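Local structure of proteasome accessory factor B/C (PafBC) (Paenarthrobacter aurescens, 6SJ9) at residues 507-512 with 516-521; 525-528 with 533-536; 601-606 with 629-634; 607-610 with 616-619. The protein probably regulates transcription in the bacterial DNA damage response, combining winged helix-turn-helix DNA-binding regions with WYL and WCX domains in a single chain. All blocks are in the same frame, centred on the assembly; numbering follows the deposited sequence.

Interaction 1 (507-512 with 516-521)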
loop_
_atom_site.group_PDB
_atom_site.type_symbol
_atom_site.label_atom_id
_atom_site.label_comp_id
_atom_site.label_asym_id
_atom_site.label_seq_id
_atom_site.Cartn_x
_atom_site.Cartn_y
_atom_site.Cartn_z
ATOM N N LEU A 507 -6.842 31.784 0.632
ATOM C CA LEU A 507 -6.739 30.828 1.723
ATOM C C LEU A 507 -5.606 31.243 2.654
ATOM O O LEU A 507 -4.487 31.556 2.204
ATOM C CB LEU A 507 -6.484 29.419 1.180
ATOM C CG LEU A 507 -5.941 28.435 2.201
ATOM C CD1 LEU A 507 -7.016 28.103 3.287
ATOM C CD2 LEU A 507 -5.455 27.188 1.408
ATOM N N ARG A 508 -5.901 31.267 3.935
ATOM C CA ARG A 508 -4.907 31.373 5.001
ATOM C C ARG A 508 -4.855 30.025 5.704
ATOM O O ARG A 508 -5.855 29.578 6.258
ATOM C CB ARG A 508 -5.249 32.492 5.969
ATOM C CG ARG A 508 -4.909 33.874 5.342
ATOM C CD ARG A 508 -5.345 34.911 6.320
ATOM N NE ARG A 508 -5.293 36.228 5.763
ATOM C CZ ARG A 508 -5.952 37.243 6.308
ATOM N NH1 ARG A 508 -6.695 37.017 7.396
ATOM N NH2 ARG A 508 -5.867 38.462 5.777
ATOM N N TYR A 509 -3.735 29.333 5.590
ATOM C CA TYR A 509 -3.644 27.938 5.996
ATOM C C TYR A 509 -2.669 27.874 7.162
ATOM O O TYR A 509 -1.544 28.328 7.019
ATOM C CB TYR A 509 -3.158 27.096 4.824
ATOM C CG TYR A 509 -3.287 25.606 5.006
ATOM C CD1 TYR A 509 -4.531 25.021 5.167
ATOM C CD2 TYR A 509 -2.166 24.772 4.949
ATOM C CE1 TYR A 509 -4.697 23.637 5.311
ATOM C CE2 TYR A 509 -2.318 23.362 5.125
ATOM C CZ TYR A 509 -3.592 22.815 5.300
ATOM O OH TYR A 509 -3.794 21.439 5.412
ATOM N N PHE A 510 -3.106 27.322 8.306
ATOM C CA PHE A 510 -2.225 27.138 9.461
ATOM C C PHE A 510 -1.062 26.199 9.138
ATOM O O PHE A 510 -1.217 25.200 8.449
ATOM C CB PHE A 510 -2.981 26.546 10.656
ATOM C CG PHE A 510 -3.836 27.526 11.388
ATOM C CD1 PHE A 510 -3.288 28.596 12.026
ATOM C CD2 PHE A 510 -5.213 27.315 11.471
ATOM C CE1 PHE A 510 -4.074 29.488 12.683
ATOM C CE2 PHE A 510 -6.001 28.168 12.143
ATOM C CZ PHE A 510 -5.432 29.271 12.751
ATOM N N SER A 511 0.105 26.522 9.656
ATOM C CA SER A 511 1.203 25.575 9.659
ATOM C C SER A 511 0.894 24.416 10.618
ATOM O O SER A 511 -0.081 24.436 11.374
ATOM C CB SER A 511 2.477 26.267 10.096
ATOM O OG SER A 511 2.249 26.642 11.448
ATOM N N LEU A 512 1.756 23.398 10.601
ATOM C CA LEU A 512 1.500 22.227 11.440
ATOM C C LEU A 512 1.314 22.611 12.909
ATOM O O LEU A 512 0.326 22.219 13.535
ATOM C CB LEU A 512 2.635 21.211 11.287
ATOM C CG LEU A 512 2.455 19.871 12.013
ATOM C CD1 LEU A 512 1.044 19.286 11.797
ATOM C CD2 LEU A 512 3.503 18.888 11.506
ATOM N N GLU A 516 1.651 29.885 12.791
ATOM C CA GLU A 516 1.792 30.709 11.596
ATOM C C GLU A 516 0.740 30.326 10.566
ATOM O O GLU A 516 0.100 29.268 10.650
ATOM C CB GLU A 516 3.145 30.432 10.937
ATOM C CG GLU A 516 4.356 30.414 11.862
ATOM C CD GLU A 516 5.638 30.062 11.104
ATOM O OE1 GLU A 516 6.699 30.681 11.368
ATOM O OE2 GLU A 516 5.565 29.192 10.199
ATOM N N VAL A 517 0.644 31.138 9.523
ATOM C CA VAL A 517 -0.216 30.820 8.393
ATOM C C VAL A 517 0.556 31.140 7.133
ATOM O O VAL A 517 1.436 32.009 7.133
ATOM C CB VAL A 517 -1.547 31.610 8.384
ATOM C CG1 VAL A 517 -2.423 31.273 9.617
ATOM C CG2 VAL A 517 -1.229 33.119 8.333
ATOM N N THR A 518 0.284 30.371 6.099
ATOM C CA THR A 518 0.653 30.726 4.741
ATOM C C THR A 518 -0.609 31.311 4.103
ATOM O O THR A 518 -1.743 30.918 4.435
ATOM C CB THR A 518 1.166 29.516 3.930
ATOM O OG1 THR A 518 0.204 28.459 3.987
ATOM C CG2 THR A 518 2.500 28.990 4.482
ATOM N N GLU A 519 -0.401 32.242 3.177
ATOM C CA GLU A 519 -1.477 32.929 2.488
ATOM C C GLU A 519 -1.332 32.673 0.997
ATOM O O GLU A 519 -0.246 32.861 0.442
ATOM C CB GLU A 519 -1.436 34.438 2.801
ATOM C CG GLU A 519 -2.763 35.169 2.569
ATOM C CD GLU A 519 -2.733 36.725 2.808
ATOM O OE1 GLU A 519 -1.700 37.421 2.514
ATOM O OE2 GLU A 519 -3.756 37.226 3.350
ATOM N N ARG A 520 -2.422 32.266 0.349
ATOM C CA ARG A 520 -2.316 31.869 -1.037
ATOM C C ARG A 520 -3.684 31.879 -1.694
ATOM O O ARG A 520 -4.696 31.626 -1.038
ATOM C CB ARG A 520 -1.732 30.472 -1.160
ATOM C CG ARG A 520 -2.514 29.504 -0.262
ATOM C CD ARG A 520 -1.869 28.173 -0.390
ATOM N NE ARG A 520 -1.058 27.851 0.721
ATOM C CZ ARG A 520 -0.208 26.829 0.752
ATOM N NH1 ARG A 520 0.411 26.590 1.878
ATOM N NH2 ARG A 520 0.036 26.067 -0.308
ATOM N N ASP A 521 -3.682 32.154 -3.003
ATOM C CA ASP A 521 -4.857 32.050 -3.862
ATOM C C ASP A 521 -4.972 30.620 -4.358
ATOM O O ASP A 521 -3.978 30.050 -4.810
ATOM C CB ASP A 521 -4.731 33.005 -5.067
ATOM C CG ASP A 521 -4.844 34.491 -4.637
ATOM O OD1 ASP A 521 -5.637 34.835 -3.719
ATOM O OD2 ASP A 521 -4.112 35.283 -5.199
HETATM O O HOH W 1 0.807 26.583 6.158
#
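Leu507 and Tyr509 pair with Arg520 and Thr518 in an antiparallel beta hairpin of a WYL domain, whose five-stranded sheet is consistent with an Sm fold. Reciprocal backbone bonds make the ladder: Leu507 N gives to Arg520 O at 2.7 Å, Tyr509 N to Thr518 O at 2.8 Å, and each has its return bond. Nearer the turn, Ser511 N meets Glu516 O at 2.9 Å.

Charge dominates the exposed Arg508–Glu519 pair, where long polar chains suit solvent. The two run alongside, and Arg508 NE donates to Glu519 OE2 at 3.0 Å in a salt bridge, the oxygen being met from above the carboxylate plane; OE1 bridges to Arg506. Apolar contact follows on the same face, with Val517 CG1 3.7 Å from Phe510 CD1.

On the buried face Arg520 lays CG and CD beside Leu507 CD2. Its bend at chi3 (103°) swings NH1 back along its own strand to Thr518 OG1, 2.8 Å away, and NH1 also bridges to Glu583. A leucine here would probably leave Glu583 without this charge partner and Thr518 OG1 without the NH1 donor. One water donates to Tyr509 O at 3.1 Å and lies 2.9 Å from Thr518 OG1.

Interaction 2 (525-528 with 533-536)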
loop_
_atom_site.group_PDB
_atom_site.type_symbol
_atom_site.label_atom_id
_atom_site.label_comp_id
_atom_site.label_asym_id
_atom_site.label_seq_id
_atom_site.Cartn_x
_atom_site.Cartn_y
_atom_site.Cartn_z
ATOM N N LEU A 525 -11.251 22.667 -5.992
ATOM C CA LEU A 525 -11.673 21.642 -6.945
ATOM C C LEU A 525 -12.642 20.620 -6.368
ATOM O O LEU A 525 -13.707 20.406 -6.956
ATOM C CB LEU A 525 -10.423 20.900 -7.471
ATOM C CG LEU A 525 -9.404 21.814 -8.198
ATOM C CD1 LEU A 525 -8.162 21.083 -8.665
ATOM C CD2 LEU A 525 -10.038 22.518 -9.439
ATOM N N ARG A 526 -12.290 19.971 -5.253
ATOM C CA ARG A 526 -13.082 18.894 -4.665
ATOM C C ARG A 526 -12.976 18.940 -3.158
ATOM O O ARG A 526 -11.892 19.133 -2.610
ATOM C CB ARG A 526 -12.587 17.509 -5.119
ATOM C CG ARG A 526 -13.060 17.173 -6.509
ATOM C CD ARG A 526 -12.681 15.732 -6.850
ATOM N NE ARG A 526 -11.227 15.655 -7.082
ATOM C CZ ARG A 526 -10.637 14.562 -7.543
ATOM N NH1 ARG A 526 -11.385 13.465 -7.806
ATOM N NH2 ARG A 526 -9.340 14.574 -7.758
ATOM N N LEU A 527 -14.085 18.694 -2.516
ATOM C CA LEU A 527 -14.184 18.525 -1.081
ATOM C C LEU A 527 -14.526 17.057 -0.807
ATOM O O LEU A 527 -15.475 16.532 -1.392
ATOM C CB LEU A 527 -15.259 19.473 -0.585
ATOM C CG LEU A 527 -15.510 19.868 0.838
ATOM C CD1 LEU A 527 -14.249 20.327 1.499
ATOM C CD2 LEU A 527 -16.575 20.981 0.737
ATOM N N TYR A 528 -13.714 16.375 -0.010
ATOM C CA TYR A 528 -13.881 14.931 0.205
ATOM C C TYR A 528 -13.400 14.598 1.609
ATOM O O TYR A 528 -12.598 15.343 2.193
ATOM C CB TYR A 528 -13.121 14.100 -0.861
ATOM C CG TYR A 528 -11.638 14.367 -0.816
ATOM C CD1 TYR A 528 -11.111 15.519 -1.399
ATOM C CD2 TYR A 528 -10.765 13.505 -0.174
ATOM C CE1 TYR A 528 -9.725 15.779 -1.335
ATOM C CE2 TYR A 528 -9.429 13.741 -0.111
ATOM C CZ TYR A 528 -8.893 14.892 -0.698
ATOM O OH TYR A 528 -7.520 15.115 -0.615
ATOM N N THR A 533 -12.048 12.645 8.292
ATOM C CA THR A 533 -11.405 13.940 8.075
ATOM C C THR A 533 -11.798 14.566 6.746
ATOM O O THR A 533 -11.766 13.900 5.702
ATOM C CB THR A 533 -9.887 13.800 8.167
ATOM O OG1 THR A 533 -9.572 13.126 9.384
ATOM C CG2 THR A 533 -9.193 15.150 8.152
ATOM N N TRP A 534 -12.101 15.875 6.774
ATOM C CA TRP A 534 -12.417 16.578 5.538
ATOM C C TRP A 534 -11.156 17.169 4.919
ATOM O O TRP A 534 -10.293 17.714 5.601
ATOM C CB TRP A 534 -13.476 17.672 5.747
ATOM C CG TRP A 534 -14.843 17.081 5.818
ATOM C CD1 TRP A 534 -15.552 16.779 6.947
ATOM C CD2 TRP A 534 -15.621 16.622 4.711
ATOM N NE1 TRP A 534 -16.742 16.176 6.608
ATOM C CE2 TRP A 534 -16.819 16.083 5.238
ATOM C CE3 TRP A 534 -15.435 16.642 3.319
ATOM C CZ2 TRP A 534 -17.841 15.558 4.425
ATOM C CZ3 TRP A 534 -16.446 16.108 2.498
ATOM C CH2 TRP A 534 -17.643 15.552 3.078
ATOM N N TYR A 535 -11.077 17.072 3.611
ATOM C CA TYR A 535 -9.982 17.638 2.850
ATOM C C TYR A 535 -10.551 18.404 1.673
ATOM O O TYR A 535 -11.679 18.149 1.227
ATOM C CB TYR A 535 -9.043 16.561 2.278
ATOM C CG TYR A 535 -8.381 15.641 3.282
ATOM C CD1 TYR A 535 -9.069 14.537 3.823
ATOM C CD2 TYR A 535 -7.060 15.835 3.638
ATOM C CE1 TYR A 535 -8.437 13.685 4.724
ATOM C CE2 TYR A 535 -6.426 15.016 4.520
ATOM C CZ TYR A 535 -7.126 13.922 5.051
ATOM O OH TYR A 535 -6.487 13.108 5.940
ATOM N N PHE A 536 -9.787 19.360 1.148
ATOM C CA PHE A 536 -10.189 19.875 -0.155
ATOM C C PHE A 536 -8.973 19.918 -1.066
ATOM O O PHE A 536 -7.893 20.368 -0.674
ATOM C CB PHE A 536 -10.881 21.232 -0.110
ATOM C CG PHE A 536 -10.057 22.346 0.456
ATOM C CD1 PHE A 536 -9.818 22.443 1.822
ATOM C CD2 PHE A 536 -9.642 23.363 -0.361
ATOM C CE1 PHE A 536 -9.092 23.487 2.342
ATOM C CE2 PHE A 536 -8.929 24.420 0.154
ATOM C CZ PHE A 536 -8.655 24.483 1.493
#
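Tyr528 and Tyr535 form a hydrogen-bonded pair in the antiparallel hairpin of strands 517-530 and 533-540 in the WYL domain. Tyr528 N gives to Tyr535 O at 3.0 Å, and Tyr535 N returns a bond of 2.7 Å to Tyr528 O, nearly in line with that carbonyl. Weaker CA-H...O contacts flank them, such as Phe536 CA to Arg526 O at 3.1 Å.

Tyr535 CB sits over one face of the Tyr528 ring in a CH-pi contact, 3.4 Å from Tyr528 CZ. Tyr528 holds CG between its backbone N and carbonyl carbon (chi1 61°), which carries the ring across to the partner strand. The two rings are almost parallel, with planes 12° apart, but are slid so far that they barely overlap. Trp534 brings its six-membered ring to the Tyr528 backbone, with CE3 3.3 Å from Tyr528 O.

Among apolar side chains, Leu527 CD1 rests 3.8 Å from Phe536 CB, while its CG meets Trp534 CE3 at 4.1 Å, the two side chains crossing nearly at a right angle. A compact branched leucine suits this place between two large aromatics.

A classic beta bulge sets Leu525 and Arg526 both opposite Glu537. Helix 489-501 covers Leu527 and Phe536 through Ile495, Phe492 and Trp534 meet edge-to-face, and strand 545-550 flanks strand 533-540, its Asn548 binding Tyr528 OH.

Interaction 3 (601-606 with 629-634)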
loop_
_atom_site.group_PDB
_atom_site.type_symbol
_atom_site.label_atom_id
_atom_site.label_comp_id
_atom_site.label_asym_id
_atom_site.label_seq_id
_atom_site.Cartn_x
_atom_site.Cartn_y
_atom_site.Cartn_z
ATOM N N ASP A 601 12.433 5.626 -6.398
ATOM C CA ASP A 601 11.117 5.568 -7.061
ATOM C C ASP A 601 9.977 5.493 -6.046
ATOM O O ASP A 601 8.951 6.180 -6.181
ATOM C CB ASP A 601 11.075 4.354 -7.974
ATOM C CG ASP A 601 11.918 4.526 -9.236
ATOM O OD1 ASP A 601 12.060 5.663 -9.770
ATOM O OD2 ASP A 601 12.468 3.486 -9.662
ATOM N N ASP A 602 10.147 4.658 -5.029
ATOM C CA ASP A 602 9.114 4.515 -4.015
ATOM C C ASP A 602 8.766 5.860 -3.386
ATOM O O ASP A 602 7.609 6.081 -3.019
ATOM C CB ASP A 602 9.584 3.525 -2.935
ATOM C CG ASP A 602 9.831 2.130 -3.485
ATOM O OD1 ASP A 602 9.440 1.837 -4.650
ATOM O OD2 ASP A 602 10.486 1.337 -2.785
ATOM N N TYR A 603 9.735 6.786 -3.273
ATOM C CA TYR A 603 9.465 8.070 -2.645
ATOM C C TYR A 603 9.457 9.222 -3.650
ATOM O O TYR A 603 9.585 10.388 -3.254
ATOM C CB TYR A 603 10.476 8.284 -1.512
ATOM C CG TYR A 603 10.190 7.334 -0.329
ATOM C CD1 TYR A 603 10.648 6.014 -0.346
ATOM C CD2 TYR A 603 9.406 7.727 0.761
ATOM C CE1 TYR A 603 10.368 5.113 0.716
ATOM C CE2 TYR A 603 9.121 6.826 1.832
ATOM C CZ TYR A 603 9.611 5.522 1.794
ATOM O OH TYR A 603 9.338 4.615 2.828
ATOM N N TYR A 604 9.281 8.920 -4.939
ATOM C CA TYR A 604 9.073 9.931 -5.982
ATOM C C TYR A 604 10.141 11.028 -5.918
ATOM O O TYR A 604 9.830 12.214 -5.896
ATOM C CB TYR A 604 7.664 10.547 -5.909
ATOM C CG TYR A 604 6.590 9.552 -5.484
ATOM C CD1 TYR A 604 6.160 8.552 -6.351
ATOM C CD2 TYR A 604 6.063 9.588 -4.192
ATOM C CE1 TYR A 604 5.219 7.611 -5.957
ATOM C CE2 TYR A 604 5.124 8.658 -3.782
ATOM C CZ TYR A 604 4.706 7.670 -4.681
ATOM O OH TYR A 604 3.774 6.773 -4.238
ATOM N N ALA A 605 11.401 10.620 -5.905
ATOM C CA ALA A 605 12.499 11.561 -5.721
ATOM C C ALA A 605 12.377 12.791 -6.620
ATOM O O ALA A 605 12.119 12.686 -7.820
ATOM C CB ALA A 605 13.817 10.849 -6.015
ATOM N N GLU A 606 12.571 13.966 -6.031
ATOM C CA GLU A 606 12.514 15.191 -6.830
ATOM C C GLU A 606 13.687 15.254 -7.805
ATOM O O GLU A 606 13.524 15.677 -8.952
ATOM C CB GLU A 606 12.524 16.429 -5.919
ATOM C CG GLU A 606 11.602 16.336 -4.687
ATOM C CD GLU A 606 10.131 16.470 -5.057
ATOM O OE1 GLU A 606 9.830 17.355 -5.884
ATOM O OE2 GLU A 606 9.282 15.718 -4.520
ATOM N N PRO A 629 14.285 8.168 10.799
ATOM C CA PRO A 629 15.213 7.184 11.407
ATOM C C PRO A 629 14.781 5.723 11.231
ATOM O O PRO A 629 15.623 4.844 10.988
ATOM C CB PRO A 629 15.236 7.606 12.886
ATOM C CG PRO A 629 14.897 9.074 12.852
ATOM C CD PRO A 629 13.856 9.190 11.773
HETATM N N MSE A 630 13.502 5.433 11.396
HETATM C CA MSE A 630 12.936 4.117 11.056
HETATM C C MSE A 630 13.217 3.702 9.612
HETATM O O MSE A 630 13.695 2.607 9.378
HETATM C CB MSE A 630 11.434 4.111 11.270
HETATM C CG MSE A 630 11.007 4.487 12.670
HETATM SE SE MSE A 630 9.072 4.205 12.856
HETATM C CE MSE A 630 8.479 5.226 11.273
ATOM N N PHE A 631 12.937 4.598 8.664
ATOM C CA PHE A 631 13.298 4.364 7.267
ATOM C C PHE A 631 14.769 3.961 7.130
ATOM O O PHE A 631 15.086 2.907 6.562
ATOM C CB PHE A 631 12.998 5.631 6.469
ATOM C CG PHE A 631 13.362 5.551 5.000
ATOM C CD1 PHE A 631 12.587 4.813 4.117
ATOM C CD2 PHE A 631 14.484 6.217 4.502
ATOM C CE1 PHE A 631 12.913 4.743 2.764
ATOM C CE2 PHE A 631 14.818 6.132 3.160
ATOM C CZ PHE A 631 14.023 5.399 2.289
ATOM N N VAL A 632 15.690 4.733 7.746
ATOM C CA VAL A 632 17.111 4.462 7.526
ATOM C C VAL A 632 17.510 3.154 8.210
ATOM O O VAL A 632 18.287 2.353 7.663
ATOM C CB VAL A 632 17.991 5.637 8.015
ATOM C CG1 VAL A 632 19.466 5.278 7.934
ATOM C CG2 VAL A 632 17.703 6.929 7.253
ATOM N N SER A 633 17.038 2.932 9.439
ATOM C CA SER A 633 17.450 1.695 10.095
ATOM C C SER A 633 16.781 0.492 9.447
ATOM O O SER A 633 17.415 -0.548 9.281
ATOM C CB SER A 633 17.163 1.734 11.607
ATOM O OG SER A 633 15.770 1.768 11.902
ATOM N N GLN A 634 15.531 0.634 8.993
ATOM C CA GLN A 634 14.892 -0.479 8.292
ATOM C C GLN A 634 15.771 -0.984 7.163
ATOM O O GLN A 634 16.062 -2.181 7.064
ATOM C CB GLN A 634 13.537 -0.057 7.717
ATOM C CG GLN A 634 12.969 -1.160 6.883
ATOM C CD GLN A 634 11.600 -0.858 6.351
ATOM O OE1 GLN A 634 10.911 0.018 6.846
ATOM N NE2 GLN A 634 11.207 -1.583 5.314
#
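The ring of Phe631 turns an edge toward the face of Tyr603 in an offset edge-to-face pair, with centroids 4.9 Å apart and planes at 72°. Phe631 CE1 makes the nearest approach, 3.3 Å from Tyr603 CE1, and Phe631 CD1 comes within 3.5 Å of Tyr603 OH. The two side chains run antiparallel, overlapping only near their ends. Phe622 meets both rings, and His635 adds a further edge-to-face partner for Phe631, making a small aromatic cluster.

Phe631 holds CG anti to its backbone N (chi1 178°), which sends the ring out from helix 627-634 toward Tyr603. Purely apolar, it suits a buried helix face; the phenol of Tyr603 suits a site only partly buried. Tyr603 directly follows helix 599-602, whose end is a Schellman motif: Tyr604, at positive phi, is the C-prime residue, Ala605 N bonds to Ala600 O, and Tyr604 N makes the second bond, to Asp601 O at 3.0 Å.

A ring just beyond the first helix thus meets a side chain of the second. Strand order 2-3-1-4 with a helix in each crossover is consistent with the ferredoxin-like fold, here in the WCX domain.

Interaction 4 (607-610 with 616-619)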
loop_
_atom_site.group_PDB
_atom_site.type_symbol
_atom_site.label_atom_id
_atom_site.label_comp_id
_atom_site.label_asym_id
_atom_site.label_seq_id
_atom_site.Cartn_x
_atom_site.Cartn_y
_atom_site.Cartn_z
ATOM N N ARG A 607 14.873 14.835 -7.369
ATOM C CA ARG A 607 16.076 14.857 -8.191
ATOM C C ARG A 607 16.941 13.667 -7.817
ATOM O O ARG A 607 16.983 13.263 -6.653
ATOM C CB ARG A 607 16.920 16.120 -7.990
ATOM C CG ARG A 607 16.265 17.433 -8.398
ATOM C CD ARG A 607 17.329 18.571 -8.458
ATOM N NE ARG A 607 17.957 18.820 -7.161
ATOM C CZ ARG A 607 18.918 19.712 -6.944
ATOM N NH1 ARG A 607 19.386 20.452 -7.934
ATOM N NH2 ARG A 607 19.414 19.854 -5.733
ATOM N N THR A 608 17.698 13.172 -8.785
ATOM C CA THR A 608 18.639 12.083 -8.553
ATOM C C THR A 608 19.969 12.425 -9.227
ATOM O O THR A 608 20.015 13.231 -10.154
ATOM C CB THR A 608 18.103 10.718 -9.096
ATOM O OG1 THR A 608 17.851 10.816 -10.502
ATOM C CG2 THR A 608 16.778 10.277 -8.375
ATOM N N ALA A 609 21.057 11.857 -8.711
ATOM C CA ALA A 609 22.345 11.981 -9.383
ATOM C C ALA A 609 23.008 10.614 -9.350
ATOM O O ALA A 609 23.235 10.066 -8.272
ATOM C CB ALA A 609 23.247 13.010 -8.693
ATOM N N PRO A 610 23.374 10.045 -10.486
ATOM C CA PRO A 610 24.046 8.747 -10.454
ATOM C C PRO A 610 25.433 8.861 -9.846
ATOM O O PRO A 610 26.114 9.886 -9.956
ATOM C CB PRO A 610 24.097 8.344 -11.930
ATOM C CG PRO A 610 24.169 9.654 -12.640
ATOM C CD PRO A 610 23.257 10.569 -11.851
ATOM N N LEU A 616 23.156 6.159 -5.970
ATOM C CA LEU A 616 22.706 7.469 -6.422
ATOM C C LEU A 616 22.434 8.392 -5.247
ATOM O O LEU A 616 22.150 7.937 -4.139
ATOM C CB LEU A 616 21.444 7.403 -7.279
ATOM C CG LEU A 616 20.206 6.713 -6.725
ATOM C CD1 LEU A 616 18.985 7.270 -7.364
ATOM C CD2 LEU A 616 20.288 5.276 -7.059
ATOM N N LEU A 617 22.575 9.689 -5.507
ATOM C CA LEU A 617 22.007 10.715 -4.660
ATOM C C LEU A 617 20.546 10.896 -4.990
ATOM O O LEU A 617 20.147 10.857 -6.156
ATOM C CB LEU A 617 22.703 12.061 -4.848
ATOM C CG LEU A 617 24.212 12.170 -4.670
ATOM C CD1 LEU A 617 24.644 13.631 -4.890
ATOM C CD2 LEU A 617 24.672 11.653 -3.311
ATOM N N ALA A 618 19.751 11.155 -3.969
ATOM C CA ALA A 618 18.320 11.315 -4.192
ATOM C C ALA A 618 17.750 12.312 -3.205
ATOM O O ALA A 618 17.877 12.137 -1.990
ATOM C CB ALA A 618 17.603 9.977 -4.084
ATOM N N GLU A 619 17.146 13.349 -3.733
ATOM C CA GLU A 619 16.453 14.346 -2.944
ATOM C C GLU A 619 14.970 13.969 -2.874
ATOM O O GLU A 619 14.309 13.883 -3.910
ATOM C CB GLU A 619 16.660 15.688 -3.636
ATOM C CG GLU A 619 16.263 16.897 -2.902
ATOM C CD GLU A 619 16.584 18.119 -3.721
ATOM O OE1 GLU A 619 17.640 18.743 -3.481
ATOM O OE2 GLU A 619 15.800 18.407 -4.656
#
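Arg607 O is gripped by two neighbours on the partner strand: Glu619 N donates a hydrogen bond of 2.9 Å, and Ala618 CA adds a CA-H...O contact at 3.4 Å. Side chains reinforce the same pair. In a salt bridge, Arg607 NH2 gives to Glu619 OE1 at 3.1 Å on the syn side, though 31° out of the carboxylate plane, while NE makes a weak bond of 3.3 Å to OE2. The extended Glu619 chain and the bend of Arg607 at chi3 (-62°) bring the two groups together, their planes 28° apart. With an alanine in place of Glu619, the Arg607 guanidinium would probably lose this charge partner and be free to swing toward solvent.

These residues belong to the hairpin of strands 607-610 and 616-622, with 607-610 at the edge of the ferredoxin-like sheet of the WCX domain. Further along, Ala609 and Leu617 exchange two backbone bonds, with Ala609 N 2.9 Å from Leu617 O. The small Ala609 CB rests 4.0 Å from Leu617 CB, on the face that also meets Pro327 and Pro332. On the other face of the sheet Leu616 CD1 touches Thr608 CG2 at 3.9 Å, and Leu616 and Ala618 both reach Ala600 of helix 599-602. Pro610, opposite Leu616, occupies a non-hydrogen-bonded pair, where its missing N-H costs this ladder no bond.

The contacts form two groups, met in chain order. Interactions 1 and 2, with centres 16 Å apart, share strand 517-530, the middle strand of the five-stranded WYL sheet, and touch where Leu507 packs on Phe536. Interactions 3 and 4, 12 Å apart, belong to the WCX domain: the hairpin of interaction 4 lies between the two segments of interaction 3, and Glu606 N probably bonds to Glu619 O where they meet. Between the groups the centres are 28 to 34 Å apart, with no direct touch. Each domain therefore has its own local set of contacts, consistent with a regulator built from distinct modules.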